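Local atomic coordinates of TOG array regulator of axonemal microtubules protein 1 (PDB entry 5DN7), a protein that takes part in building cilia, interacting with microtubules and promoting their polymerization through TOG regions made of HEAT-type repeats. Residues A[143-148]-A[180-185]; A[165-170]-A[206-211]; A[42-47]-A[80-85]; A[69-74]-A[88-93]; A[99-104]-A[132-137]. All coordinates share one frame; numbering follows the deposited sequence.

Interaction 1 (A[143-148]-A[180-185])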
# COMPACT_ATOMS: atom_id res chain seq x y z
N VAL A 143 -7.35 -3.63 -5.10
CA VAL A 143 -6.38 -2.81 -4.35
C VAL A 143 -5.16 -2.53 -5.22
O VAL A 143 -4.78 -1.38 -5.40
CB VAL A 143 -5.92 -3.48 -3.05
CG1 VAL A 143 -4.76 -2.69 -2.40
CG2 VAL A 143 -7.07 -3.62 -2.07
N LEU A 144 -4.58 -3.58 -5.80
CA LEU A 144 -3.35 -3.43 -6.55
C LEU A 144 -3.52 -2.62 -7.83
O LEU A 144 -2.61 -1.89 -8.20
CB LEU A 144 -2.72 -4.78 -6.89
CG LEU A 144 -2.11 -5.62 -5.76
CD1 LEU A 144 -1.22 -6.75 -6.30
CD2 LEU A 144 -1.35 -4.75 -4.78
N SER A 145 -4.65 -2.72 -8.52
CA SER A 145 -4.81 -1.94 -9.76
C SER A 145 -4.91 -0.44 -9.46
O SER A 145 -4.18 0.44 -10.07
CB SER A 145 -6.04 -2.43 -10.54
OG SER A 145 -5.91 -3.81 -10.84
N LEU A 146 -5.77 -0.15 -8.47
CA LEU A 146 -5.86 1.22 -7.99
C LEU A 146 -4.46 1.72 -7.62
O LEU A 146 -4.01 2.74 -8.10
CB LEU A 146 -6.80 1.34 -6.80
CG LEU A 146 -8.24 0.94 -7.09
CD1 LEU A 146 -9.16 1.23 -5.91
CD2 LEU A 146 -8.72 1.64 -8.36
N LEU A 147 -3.77 0.94 -6.80
CA LEU A 147 -2.48 1.33 -6.26
C LEU A 147 -1.41 1.52 -7.33
O LEU A 147 -0.58 2.41 -7.22
CB LEU A 147 -2.03 0.28 -5.26
CG LEU A 147 -0.79 0.62 -4.45
CD1 LEU A 147 -0.97 1.98 -3.75
CD2 LEU A 147 -0.55 -0.50 -3.44
N LEU A 148 -1.47 0.70 -8.36
CA LEU A 148 -0.45 0.66 -9.39
C LEU A 148 -0.56 1.84 -10.32
O LEU A 148 0.43 2.20 -10.97
CB LEU A 148 -0.52 -0.64 -10.21
CG LEU A 148 0.29 -1.77 -9.57
CD1 LEU A 148 -0.05 -3.14 -10.17
CD2 LEU A 148 1.73 -1.48 -9.74
N LEU A 180 -2.38 -12.33 -13.44
CA LEU A 180 -0.93 -12.20 -13.43
C LEU A 180 -0.31 -11.56 -14.69
O LEU A 180 0.66 -10.83 -14.56
CB LEU A 180 -0.29 -13.56 -13.16
CG LEU A 180 -0.62 -14.22 -11.82
CD1 LEU A 180 -0.05 -15.60 -11.84
CD2 LEU A 180 -0.07 -13.42 -10.63
N PRO A 181 -0.85 -11.85 -15.90
CA PRO A 181 -0.38 -11.09 -17.07
C PRO A 181 -0.57 -9.58 -16.91
O PRO A 181 0.34 -8.79 -17.16
CB PRO A 181 -1.27 -11.61 -18.22
CG PRO A 181 -1.57 -13.02 -17.82
CD PRO A 181 -1.68 -13.01 -16.30
N LYS A 182 -1.77 -9.20 -16.48
CA LYS A 182 -2.07 -7.79 -16.32
C LYS A 182 -1.08 -7.20 -15.34
O LYS A 182 -0.47 -6.17 -15.61
CB LYS A 182 -3.51 -7.60 -15.83
CG LYS A 182 -3.93 -6.13 -15.73
CD LYS A 182 -5.43 -5.99 -15.42
CE LYS A 182 -5.74 -6.36 -13.96
NZ LYS A 182 -7.20 -6.21 -13.62
N LEU A 183 -0.90 -7.90 -14.23
CA LEU A 183 -0.02 -7.48 -13.16
C LEU A 183 1.39 -7.26 -13.69
O LEU A 183 1.98 -6.20 -13.47
CB LEU A 183 -0.05 -8.51 -12.03
CG LEU A 183 0.32 -8.06 -10.62
CD1 LEU A 183 -0.38 -6.76 -10.26
CD2 LEU A 183 -0.06 -9.17 -9.63
N SER A 184 1.93 -8.23 -14.42
CA SER A 184 3.30 -8.09 -14.89
C SER A 184 3.45 -6.96 -15.92
O SER A 184 4.51 -6.33 -15.99
CB SER A 184 3.79 -9.40 -15.48
OG SER A 184 2.99 -9.80 -16.57
N PHE A 185 2.41 -6.71 -16.71
CA PHE A 185 2.47 -5.59 -17.64
C PHE A 185 2.41 -4.27 -16.92
O PHE A 185 3.03 -3.29 -17.33
CB PHE A 185 1.34 -5.66 -18.68
CG PHE A 185 1.67 -6.52 -19.87
CD1 PHE A 185 1.92 -7.88 -19.72
CD2 PHE A 185 1.72 -5.98 -21.13
CE1 PHE A 185 2.23 -8.67 -20.81
CE2 PHE A 185 2.01 -6.77 -22.22
CZ PHE A 185 2.27 -8.12 -22.05

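Interaction 2 (A[165-170]-A[206-211])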
# COMPACT_ATOMS: atom_id res chain seq x y z
N ILE A 165 4.40 -3.36 -1.98
CA ILE A 165 3.06 -3.74 -1.55
C ILE A 165 2.48 -4.79 -2.52
O ILE A 165 1.75 -5.70 -2.10
CB ILE A 165 2.14 -2.50 -1.44
CG1 ILE A 165 2.56 -1.65 -0.24
CG2 ILE A 165 0.67 -2.88 -1.29
CD1 ILE A 165 1.95 -0.21 -0.27
N CYS A 166 2.81 -4.65 -3.81
CA CYS A 166 2.48 -5.71 -4.75
C CYS A 166 3.14 -7.05 -4.35
O CYS A 166 2.47 -8.11 -4.33
CB CYS A 166 2.89 -5.31 -6.18
SG CYS A 166 1.85 -3.99 -6.86
N ILE A 167 4.43 -7.01 -4.02
CA ILE A 167 5.13 -8.23 -3.59
C ILE A 167 4.45 -8.87 -2.38
O ILE A 167 4.19 -10.08 -2.33
CB ILE A 167 6.60 -7.95 -3.21
CG1 ILE A 167 7.37 -7.46 -4.42
CG2 ILE A 167 7.27 -9.22 -2.60
CD1 ILE A 167 8.73 -6.86 -4.07
N CYS A 168 4.14 -8.02 -1.42
CA CYS A 168 3.47 -8.45 -0.21
C CYS A 168 2.14 -9.17 -0.54
O CYS A 168 1.84 -10.27 -0.03
CB CYS A 168 3.26 -7.23 0.68
SG CYS A 168 2.36 -7.54 2.20
N SER A 169 1.36 -8.53 -1.40
CA SER A 169 0.11 -9.06 -1.90
C SER A 169 0.26 -10.46 -2.53
O SER A 169 -0.49 -11.38 -2.22
CB SER A 169 -0.49 -8.08 -2.92
OG SER A 169 -1.88 -8.23 -3.04
N LEU A 170 1.25 -10.60 -3.40
CA LEU A 170 1.43 -11.84 -4.14
C LEU A 170 1.97 -12.94 -3.23
O LEU A 170 1.82 -14.12 -3.54
CB LEU A 170 2.39 -11.64 -5.31
CG LEU A 170 1.90 -10.83 -6.50
CD1 LEU A 170 3.09 -10.14 -7.19
CD2 LEU A 170 1.16 -11.77 -7.47
N PHE A 206 9.12 -9.59 -10.03
CA PHE A 206 9.10 -10.49 -11.18
C PHE A 206 9.48 -11.92 -10.78
O PHE A 206 8.93 -12.87 -11.34
CB PHE A 206 9.98 -9.95 -12.32
CG PHE A 206 9.18 -9.21 -13.40
CD1 PHE A 206 8.46 -8.06 -13.09
CD2 PHE A 206 9.09 -9.71 -14.70
CE1 PHE A 206 7.69 -7.41 -14.06
CE2 PHE A 206 8.31 -9.07 -15.67
CZ PHE A 206 7.62 -7.91 -15.35
N ALA A 207 10.38 -12.09 -9.81
CA ALA A 207 10.67 -13.43 -9.30
C ALA A 207 9.41 -14.06 -8.71
O ALA A 207 9.09 -15.24 -8.99
CB ALA A 207 11.79 -13.40 -8.25
N VAL A 208 8.67 -13.28 -7.92
CA VAL A 208 7.42 -13.80 -7.36
C VAL A 208 6.34 -14.09 -8.42
O VAL A 208 5.58 -15.07 -8.32
CB VAL A 208 6.83 -12.85 -6.30
CG1 VAL A 208 5.58 -13.47 -5.69
CG2 VAL A 208 7.86 -12.58 -5.22
N LEU A 209 6.26 -13.24 -9.44
CA LEU A 209 5.34 -13.53 -10.54
C LEU A 209 5.73 -14.83 -11.24
O LEU A 209 4.87 -15.65 -11.51
CB LEU A 209 5.31 -12.39 -11.56
CG LEU A 209 4.68 -11.10 -11.05
CD1 LEU A 209 4.91 -10.01 -12.05
CD2 LEU A 209 3.18 -11.32 -10.82
N ALA A 210 7.01 -15.02 -11.54
CA ALA A 210 7.46 -16.25 -12.19
C ALA A 210 7.07 -17.46 -11.35
O ALA A 210 6.56 -18.45 -11.88
CB ALA A 210 8.96 -16.24 -12.41
N SER A 211 7.31 -17.37 -10.05
CA SER A 211 6.95 -18.46 -9.14
C SER A 211 5.44 -18.72 -9.11
O SER A 211 5.00 -19.87 -8.97
CB SER A 211 7.47 -18.15 -7.74
OG SER A 211 6.85 -18.96 -6.76

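Interaction 3 (A[42-47]-A[80-85])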
# COMPACT_ATOMS: atom_id res chain seq x y z
N GLN A 42 -1.63 14.24 21.20
CA GLN A 42 -2.51 13.84 22.27
C GLN A 42 -3.96 13.86 21.82
O GLN A 42 -4.69 12.96 22.13
CB GLN A 42 -2.30 14.70 23.52
CG GLN A 42 -3.53 14.83 24.40
CD GLN A 42 -3.70 13.65 25.30
OE1 GLN A 42 -2.85 12.76 25.33
NE2 GLN A 42 -4.81 13.63 26.07
N ALA A 43 -4.36 14.89 21.08
CA ALA A 43 -5.69 15.00 20.51
C ALA A 43 -5.99 13.79 19.62
O ALA A 43 -7.03 13.14 19.76
CB ALA A 43 -5.82 16.28 19.73
N VAL A 44 -5.06 13.49 18.72
CA VAL A 44 -5.16 12.34 17.85
C VAL A 44 -5.34 11.02 18.63
O VAL A 44 -6.15 10.15 18.24
CB VAL A 44 -3.90 12.24 16.95
CG1 VAL A 44 -3.95 10.97 16.11
CG2 VAL A 44 -3.78 13.46 16.07
N GLU A 45 -4.61 10.86 19.73
CA GLU A 45 -4.73 9.61 20.46
C GLU A 45 -6.07 9.54 21.20
O GLU A 45 -6.70 8.47 21.30
CB GLU A 45 -3.57 9.43 21.42
CG GLU A 45 -3.84 8.41 22.47
CD GLU A 45 -3.24 7.09 22.09
OE1 GLU A 45 -2.80 6.97 20.92
OE2 GLU A 45 -3.23 6.16 22.93
N GLU A 46 -6.52 10.68 21.71
CA GLU A 46 -7.87 10.82 22.24
C GLU A 46 -8.90 10.33 21.21
O GLU A 46 -9.77 9.51 21.51
CB GLU A 46 -8.15 12.28 22.62
CG GLU A 46 -8.76 12.48 24.00
CD GLU A 46 -8.61 13.93 24.47
OE1 GLU A 46 -7.47 14.34 24.78
OE2 GLU A 46 -9.63 14.65 24.53
N LEU A 47 -8.77 10.85 19.99
CA LEU A 47 -9.60 10.43 18.87
C LEU A 47 -9.59 8.92 18.69
O LEU A 47 -10.64 8.31 18.54
CB LEU A 47 -9.13 11.11 17.58
CG LEU A 47 -9.99 10.84 16.35
CD1 LEU A 47 -11.46 11.02 16.69
CD2 LEU A 47 -9.57 11.78 15.20
N PHE A 80 5.93 13.86 12.11
CA PHE A 80 5.64 12.47 11.74
C PHE A 80 4.90 11.71 12.82
O PHE A 80 4.34 10.68 12.54
CB PHE A 80 6.92 11.70 11.38
CG PHE A 80 7.68 11.20 12.58
CD1 PHE A 80 8.58 12.02 13.24
CD2 PHE A 80 7.49 9.90 13.04
CE1 PHE A 80 9.28 11.54 14.36
CE2 PHE A 80 8.18 9.43 14.14
CZ PHE A 80 9.08 10.24 14.80
N LYS A 81 4.92 12.21 14.06
CA LYS A 81 4.23 11.51 15.15
C LYS A 81 2.72 11.73 15.06
O LYS A 81 1.92 10.84 15.42
CB LYS A 81 4.76 11.98 16.51
CG LYS A 81 6.26 11.75 16.72
CD LYS A 81 6.78 12.50 17.94
CE LYS A 81 8.22 12.10 18.28
NZ LYS A 81 8.92 13.14 19.10
N VAL A 82 2.35 12.92 14.59
CA VAL A 82 0.96 13.22 14.25
C VAL A 82 0.52 12.34 13.09
O VAL A 82 -0.55 11.75 13.13
CB VAL A 82 0.76 14.70 13.88
CG1 VAL A 82 -0.64 14.92 13.35
CG2 VAL A 82 1.01 15.58 15.09
N VAL A 83 1.35 12.25 12.06
CA VAL A 83 1.04 11.38 10.93
C VAL A 83 0.83 9.94 11.41
O VAL A 83 -0.15 9.30 11.03
CB VAL A 83 2.15 11.42 9.87
CG1 VAL A 83 1.87 10.41 8.77
CG2 VAL A 83 2.28 12.81 9.30
N HIS A 84 1.74 9.47 12.26
CA HIS A 84 1.68 8.11 12.79
C HIS A 84 0.38 7.86 13.55
O HIS A 84 -0.33 6.87 13.29
CB HIS A 84 2.88 7.82 13.71
CG HIS A 84 2.81 6.49 14.39
ND1 HIS A 84 2.43 6.36 15.71
CD2 HIS A 84 3.03 5.24 13.93
CE1 HIS A 84 2.42 5.08 16.04
NE2 HIS A 84 2.79 4.37 14.98
N GLY A 85 0.05 8.77 14.46
CA GLY A 85 -1.19 8.65 15.22
C GLY A 85 -2.43 8.69 14.34
O GLY A 85 -3.41 7.95 14.57
O HOH W 1 -3.37 7.55 17.85

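Interaction 4 (A[69-74]-A[88-93])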
# COMPACT_ATOMS: atom_id res chain seq x y z
N SER A 69 -11.98 12.87 5.45
CA SER A 69 -11.38 14.10 4.92
C SER A 69 -10.44 14.76 5.95
O SER A 69 -9.30 15.16 5.66
CB SER A 69 -12.50 15.05 4.49
OG SER A 69 -12.00 16.21 3.84
N LEU A 70 -10.93 14.85 7.19
CA LEU A 70 -10.14 15.32 8.31
C LEU A 70 -8.84 14.52 8.49
O LEU A 70 -7.75 15.10 8.59
CB LEU A 70 -10.96 15.26 9.59
CG LEU A 70 -10.20 15.70 10.83
CD1 LEU A 70 -9.85 17.18 10.68
CD2 LEU A 70 -11.01 15.46 12.08
N LEU A 71 -8.96 13.20 8.51
CA LEU A 71 -7.79 12.34 8.61
C LEU A 71 -6.81 12.61 7.47
O LEU A 71 -5.59 12.64 7.67
CB LEU A 71 -8.19 10.86 8.63
CG LEU A 71 -9.08 10.48 9.82
CD1 LEU A 71 -9.34 8.99 9.85
CD2 LEU A 71 -8.48 10.94 11.14
N TYR A 72 -7.34 12.83 6.27
CA TYR A 72 -6.50 13.08 5.11
C TYR A 72 -5.72 14.37 5.31
O TYR A 72 -4.54 14.46 4.95
CB TYR A 72 -7.35 13.15 3.84
CG TYR A 72 -6.56 13.31 2.56
CD1 TYR A 72 -5.84 12.24 2.03
CD2 TYR A 72 -6.55 14.52 1.87
CE1 TYR A 72 -5.11 12.37 0.86
CE2 TYR A 72 -5.83 14.67 0.69
CZ TYR A 72 -5.11 13.59 0.19
OH TYR A 72 -4.38 13.70 -0.98
N ASN A 73 -6.35 15.38 5.86
CA ASN A 73 -5.63 16.58 6.19
C ASN A 73 -4.59 16.42 7.27
O ASN A 73 -3.56 16.98 7.20
CB ASN A 73 -6.57 17.74 6.41
CG ASN A 73 -7.29 18.15 5.15
OD1 ASN A 73 -8.48 18.34 5.16
ND2 ASN A 73 -6.58 18.27 4.06
N LEU A 74 -4.89 15.63 8.27
CA LEU A 74 -3.95 15.41 9.37
C LEU A 74 -2.67 14.72 8.90
O LEU A 74 -1.61 14.89 9.49
CB LEU A 74 -4.62 14.60 10.47
CG LEU A 74 -5.73 15.34 11.23
CD1 LEU A 74 -6.40 14.43 12.25
CD2 LEU A 74 -5.14 16.57 11.92
N GLN A 88 -2.85 5.43 12.70
CA GLN A 88 -3.48 4.51 13.64
C GLN A 88 -5.00 4.70 13.72
O GLN A 88 -5.79 3.72 13.75
CB GLN A 88 -2.86 4.67 15.01
CG GLN A 88 -1.49 4.07 15.10
CD GLN A 88 -0.99 4.10 16.49
OE1 GLN A 88 -0.93 5.16 17.11
NE2 GLN A 88 -0.62 2.93 17.02
N VAL A 89 -5.43 5.96 13.75
CA VAL A 89 -6.87 6.24 13.72
C VAL A 89 -7.54 5.69 12.45
O VAL A 89 -8.60 5.10 12.49
CB VAL A 89 -7.13 7.73 13.86
CG1 VAL A 89 -8.57 8.06 13.46
CG2 VAL A 89 -6.83 8.18 15.29
N LEU A 90 -6.89 5.90 11.31
CA LEU A 90 -7.37 5.45 10.02
C LEU A 90 -7.44 3.93 9.96
O LEU A 90 -8.41 3.37 9.45
CB LEU A 90 -6.47 6.00 8.91
CG LEU A 90 -6.87 5.67 7.47
CD1 LEU A 90 -8.28 6.15 7.22
CD2 LEU A 90 -5.88 6.28 6.47
N HIS A 91 -6.42 3.26 10.47
CA HIS A 91 -6.41 1.81 10.55
C HIS A 91 -7.60 1.31 11.36
O HIS A 91 -8.30 0.38 10.95
CB HIS A 91 -5.12 1.28 11.17
CG HIS A 91 -5.09 -0.22 11.29
ND1 HIS A 91 -4.51 -0.88 12.35
CD2 HIS A 91 -5.58 -1.18 10.47
CE1 HIS A 91 -4.65 -2.18 12.19
NE2 HIS A 91 -5.30 -2.39 11.05
N LEU A 92 -7.79 1.92 12.53
CA LEU A 92 -8.88 1.51 13.41
C LEU A 92 -10.22 1.73 12.71
O LEU A 92 -11.11 0.87 12.74
CB LEU A 92 -8.82 2.26 14.74
CG LEU A 92 -9.95 1.95 15.72
CD1 LEU A 92 -10.07 0.46 15.94
CD2 LEU A 92 -9.67 2.66 17.04
N LEU A 93 -10.36 2.87 12.05
CA LEU A 93 -11.59 3.19 11.32
C LEU A 93 -11.87 2.12 10.28
O LEU A 93 -12.97 1.59 10.20
CB LEU A 93 -11.49 4.57 10.65
CG LEU A 93 -12.63 4.93 9.68
CD1 LEU A 93 -13.99 5.04 10.39
CD2 LEU A 93 -12.32 6.20 8.90

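Interaction 5 (A[99-104]-A[132-137])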
# COMPACT_ATOMS: atom_id res chain seq x y z
N GLU A 99 -17.13 -4.08 5.67
CA GLU A 99 -17.50 -4.03 4.27
C GLU A 99 -17.66 -2.59 3.81
O GLU A 99 -17.32 -2.24 2.68
CB GLU A 99 -18.80 -4.81 4.03
CG GLU A 99 -20.05 -4.03 4.37
CD GLU A 99 -21.32 -4.84 4.17
OE1 GLU A 99 -22.04 -4.59 3.18
OE2 GLU A 99 -21.59 -5.74 5.00
N GLN A 100 -18.05 -1.75 4.72
CA GLN A 100 -18.33 -0.40 4.40
C GLN A 100 -17.06 0.23 3.82
O GLN A 100 -17.11 1.28 3.25
CB GLN A 100 -18.73 0.35 5.66
CG GLN A 100 -20.21 0.52 5.86
CD GLN A 100 -20.53 1.56 6.89
OE1 GLN A 100 -20.73 2.71 6.57
NE2 GLN A 100 -20.60 1.16 8.12
N VAL A 101 -15.92 -0.41 4.01
CA VAL A 101 -14.71 0.16 3.49
C VAL A 101 -14.76 0.20 2.01
O VAL A 101 -14.15 1.03 1.40
CB VAL A 101 -13.41 -0.43 4.05
CG1 VAL A 101 -12.97 -1.65 3.30
CG2 VAL A 101 -12.32 0.61 4.04
N GLN A 102 -15.53 -0.69 1.44
CA GLN A 102 -15.60 -0.78 -0.01
C GLN A 102 -16.07 0.58 -0.51
O GLN A 102 -15.61 1.06 -1.54
CB GLN A 102 -16.59 -1.87 -0.44
CG GLN A 102 -16.60 -2.14 -1.93
CD GLN A 102 -16.96 -3.58 -2.26
OE1 GLN A 102 -16.30 -4.51 -1.82
NE2 GLN A 102 -18.03 -3.76 -3.03
N GLN A 103 -16.99 1.19 0.23
CA GLN A 103 -17.48 2.48 -0.11
C GLN A 103 -16.37 3.49 -0.04
O GLN A 103 -16.43 4.49 -0.70
CB GLN A 103 -18.60 2.90 0.84
CG GLN A 103 -19.14 4.28 0.57
CD GLN A 103 -19.68 4.41 -0.85
OE1 GLN A 103 -20.60 3.76 -1.20
NE2 GLN A 103 -19.08 5.26 -1.65
N PHE A 104 -15.35 3.25 0.76
CA PHE A 104 -14.35 4.33 0.80
C PHE A 104 -12.96 3.96 0.30
O PHE A 104 -11.95 4.54 0.73
CB PHE A 104 -14.23 4.86 2.23
CG PHE A 104 -15.52 5.35 2.80
CD1 PHE A 104 -15.97 6.62 2.50
CD2 PHE A 104 -16.29 4.54 3.61
CE1 PHE A 104 -17.16 7.07 3.01
CE2 PHE A 104 -17.48 4.99 4.12
CZ PHE A 104 -17.92 6.26 3.82
N LEU A 132 -3.12 -4.28 3.93
CA LEU A 132 -3.48 -5.68 4.07
C LEU A 132 -4.93 -5.83 4.46
O LEU A 132 -5.63 -6.74 3.96
CB LEU A 132 -2.58 -6.39 5.09
CG LEU A 132 -1.17 -6.67 4.53
CD1 LEU A 132 -0.14 -6.97 5.64
CD2 LEU A 132 -1.24 -7.78 3.50
N LYS A 133 -5.42 -4.95 5.34
CA LYS A 133 -6.85 -4.98 5.66
C LYS A 133 -7.71 -4.75 4.38
O LYS A 133 -8.67 -5.49 4.11
CB LYS A 133 -7.18 -3.95 6.73
CG LYS A 133 -8.55 -4.15 7.37
CD LYS A 133 -8.62 -5.53 8.03
CE LYS A 133 -9.95 -5.80 8.71
NZ LYS A 133 -9.77 -6.86 9.77
N LEU A 134 -7.33 -3.72 3.62
CA LEU A 134 -8.02 -3.41 2.37
C LEU A 134 -8.07 -4.63 1.47
O LEU A 134 -9.13 -4.99 0.97
CB LEU A 134 -7.36 -2.25 1.63
CG LEU A 134 -7.47 -0.83 2.21
CD1 LEU A 134 -6.82 0.17 1.25
CD2 LEU A 134 -8.90 -0.43 2.52
N MET A 135 -6.93 -5.28 1.28
CA MET A 135 -6.90 -6.46 0.41
C MET A 135 -7.78 -7.58 0.94
O MET A 135 -8.39 -8.31 0.16
CB MET A 135 -5.49 -6.99 0.26
CG MET A 135 -4.61 -6.07 -0.52
SD MET A 135 -2.94 -6.65 -0.48
CE MET A 135 -2.25 -5.27 -1.36
N LYS A 136 -7.80 -7.72 2.26
CA LYS A 136 -8.64 -8.73 2.88
C LYS A 136 -10.12 -8.46 2.59
O LYS A 136 -10.90 -9.38 2.39
CB LYS A 136 -8.41 -8.76 4.38
CG LYS A 136 -9.15 -9.90 5.09
CD LYS A 136 -9.52 -9.52 6.52
CE LYS A 136 -8.34 -8.92 7.26
NZ LYS A 136 -7.10 -9.76 7.20
N GLU A 137 -10.50 -7.18 2.56
CA GLU A 137 -11.91 -6.82 2.47
C GLU A 137 -12.45 -6.76 1.03
O GLU A 137 -13.55 -7.23 0.76
CB GLU A 137 -12.16 -5.48 3.18
CG GLU A 137 -12.05 -5.56 4.70
CD GLU A 137 -13.07 -6.53 5.30
OE1 GLU A 137 -12.68 -7.39 6.13
OE2 GLU A 137 -14.28 -6.45 4.94

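Interaction 1 (A[143-148]-A[180-185])
Leu183 lays its CD1 methyl against two leucines of the facing helix, one helical turn apart: Leu148 CD1 lies 3.6 Å from Leu183 CD1, and Leu144 CD1 lies 4.0 Å from that same methyl. The side chain meets Leu148 at about a right angle, while it passes Leu144 at a slant. Its reach depends on the first torsion, which sets CG opposite the backbone N (chi1 -156°) and swings CD1 across the gap. Leu170 of helix 156-172 and Leu209 of helix 196-213 also touch Leu183. Nearer the surface, Lys182 folds at chi3 (73°) so that NZ comes within 3.9 Å of Ser145 OG, too far for a hydrogen bond; that hydroxyl is instead bonded to Gln141 O. The two short helical segments run nearly parallel, their axes 11.3 Å apart at closest and inclined by 19°. Such stacking of one layer's helix beside its equivalent in the next, here from predicted HEAT repeats 7 and 8, is characteristic of an alpha-solenoid, the fold of this TOG 2 region.

Interaction 2 (A[165-170]-A[206-211])
Leu170 and Val208 make the tight part of this contact, their CA atoms only 7.1 Å apart. Leu170 CB sits 3.7 Å from Val208 CG1, the methyl that chi1 of -177° places opposite the backbone N of its own residue. Further out along the Leu170 side chain, both end methyls straddle a single methyl of the partner helix: Leu209 CD2 is 3.8 Å from Leu170 CD1, and almost as near to Leu170 CD2. Leu209 thus divides its two branches, for its other methyl, CD1, rests on one face of the Phe206 ring, offset toward the rim. The pairing is a textbook case of how HEAT repeats stack: helix 156-172 and helix 196-213, in predicted repeats 7 and 8, lie side by side in the same direction, with segment axes 9.9 Å apart and inclined by 24°. Against the close fit around Leu170, the Ile167 flank is looser: Ile167 CG2 approaches Val208 CG2 only to 4.3 Å, and the loop residue Pro251 also touches Val208. Farther along helix 196-213, beyond Val208, lies the exposed Ser211. From Leu209, by contrast, the packing continues to the next helix, where Leu221 of helix 219-226 touches Leu209 and Phe206.

Interaction 3 (A[42-47]-A[80-85])
Val44 meets Gly85 where the two segments come nearest, their CA atoms 6.0 Å apart. Followed from its start, segment 42-47 first presents Gln42, whose NE2 makes a weak hydrogen bond to Glu46 OE1 one turn on, along the flank remote from helix 80-97. Ala43 packs on Leu27 and Leu31 of helix 25-32. Val44 then carries the contact: CG1, opposite its own backbone N (chi1 175°), presses on the main chain of Gly85, 3.3 Å from Gly85 C, while its second methyl, CG2, lies more loosely, 4.4 Å from Val82 CG1. Because Gly85 has no side chain, the valine methyl can rest directly on the peptide. Next comes Glu45: a water lies between its carboxylate and Gly85 O, 3.2 Å from Glu45 OE1 and only weakly linked to the glycine carbonyl. Glu46 OE1, away from the contact, forms a salt bridge with Arg30 NH2, and Leu47 packs against Leu71 and Val89. A methyl seated on glycine backbone thus joins predicted HEAT repeats 4 and 5 near the N-terminal end of the TOG solenoid.

Interaction 4 (A[69-74]-A[88-93])
Chi1 of -62° in Leu71, which turns CG opposite the carbonyl carbon, sends its two methyls toward the facing helix, and chi1 of 165° in Val89 sets CG1 out to meet them. Both branches of the leucine close on that one methyl: Leu71 CD2 is 3.7 Å from Val89 CG1, and Leu71 CD1 is 3.8 Å from it. The two side chains cross at about a right angle, so the fork of the leucine lies over the tip of the valine branch. CD1 reaches on to the neighbouring positions of the partner helix, 4.0 Å from Leu90 CD1 and 4.2 Å from Leu93 CD2. One leucine is therefore received among three apolar residues at i, i+1 and i+4, and all four are buried. The contact is wholly apolar, and its cohesion comes from the fit of methyl groups. The segment axes approach to 10.6 Å at 151°, the near-antiparallel pairing of a helical hairpin, and both halves belong to predicted HEAT repeat 5. Within the solenoid, Phe67 of helix 61-74 extends the layer by touching Val89 and Leu93, Leu51 of helix 40-52 covers Val89 and Leu92 from the preceding repeat, and helix 121-138 receives His91 of helix 80-97 through Glu126, Lys129 and Ile130.

Interaction 5 (A[99-104]-A[132-137])
Val101 divides its two methyls between neighbouring turns of helix 121-138. CG2 lies 3.9 Å from Leu134 CD2, and CG1 lies 3.9 Å from Glu137 CB; the valine crosses each of these side chains at about a right angle. The rotamer explains the division, since chi1 of 86° wedges CG1 between the backbone N and the carbonyl carbon while CG2 stands opposite the N. Leu134 answers with CG opposite its own carbonyl carbon (chi1 -70°), from which the CD2 branch reaches the valine. The same leucine also packs on Val143 of helix 140-148. Glu137 is folded instead: a bend at chi2 (-61°) curls the carboxylate back along the outer edge, where OE2 stands 3.8 Å from Glu99 N, beyond hydrogen-bonding distance. Segment 99-104 is the link between helix 80-97 and helix 105-114, with Phe104 at the N-cap position of the latter. Phe104 points its ring away, to meet His61, whereas Val101 is directed at helix 121-138. Chemically, then, the interface has an oily centre and a polar margin: it is held by the apolar packing of Val101 on Leu134 and on the aliphatic part of Glu137, while the acid group stays at the outer edge, near the Glu99 backbone but making no hydrogen bond to it.

Two clusters and a go-between describe these contacts. Interactions 3 and 4 share helix 80-97, their centres about 9 Å apart, and Leu47 CD2 brushes Val89 CG1 at 4.2 Å. Interactions 1 and 2 interlock similarly farther along the solenoid, with centres about 11 Å apart and Leu183 CD2 lying 3.6 Å from Leu170 CD2. The clusters do not touch: the centres of interactions 1 and 3 are about 33 Å apart, on opposite sides of the chain's centre. Interaction 5 falls between. It touches the second cluster, Met135 CE lying 3.6 Å from Leu144 CD2, but not interaction 4, whose nearest atoms are about 5 Å away. The five contacts are thus spread along the TOG 2 solenoid.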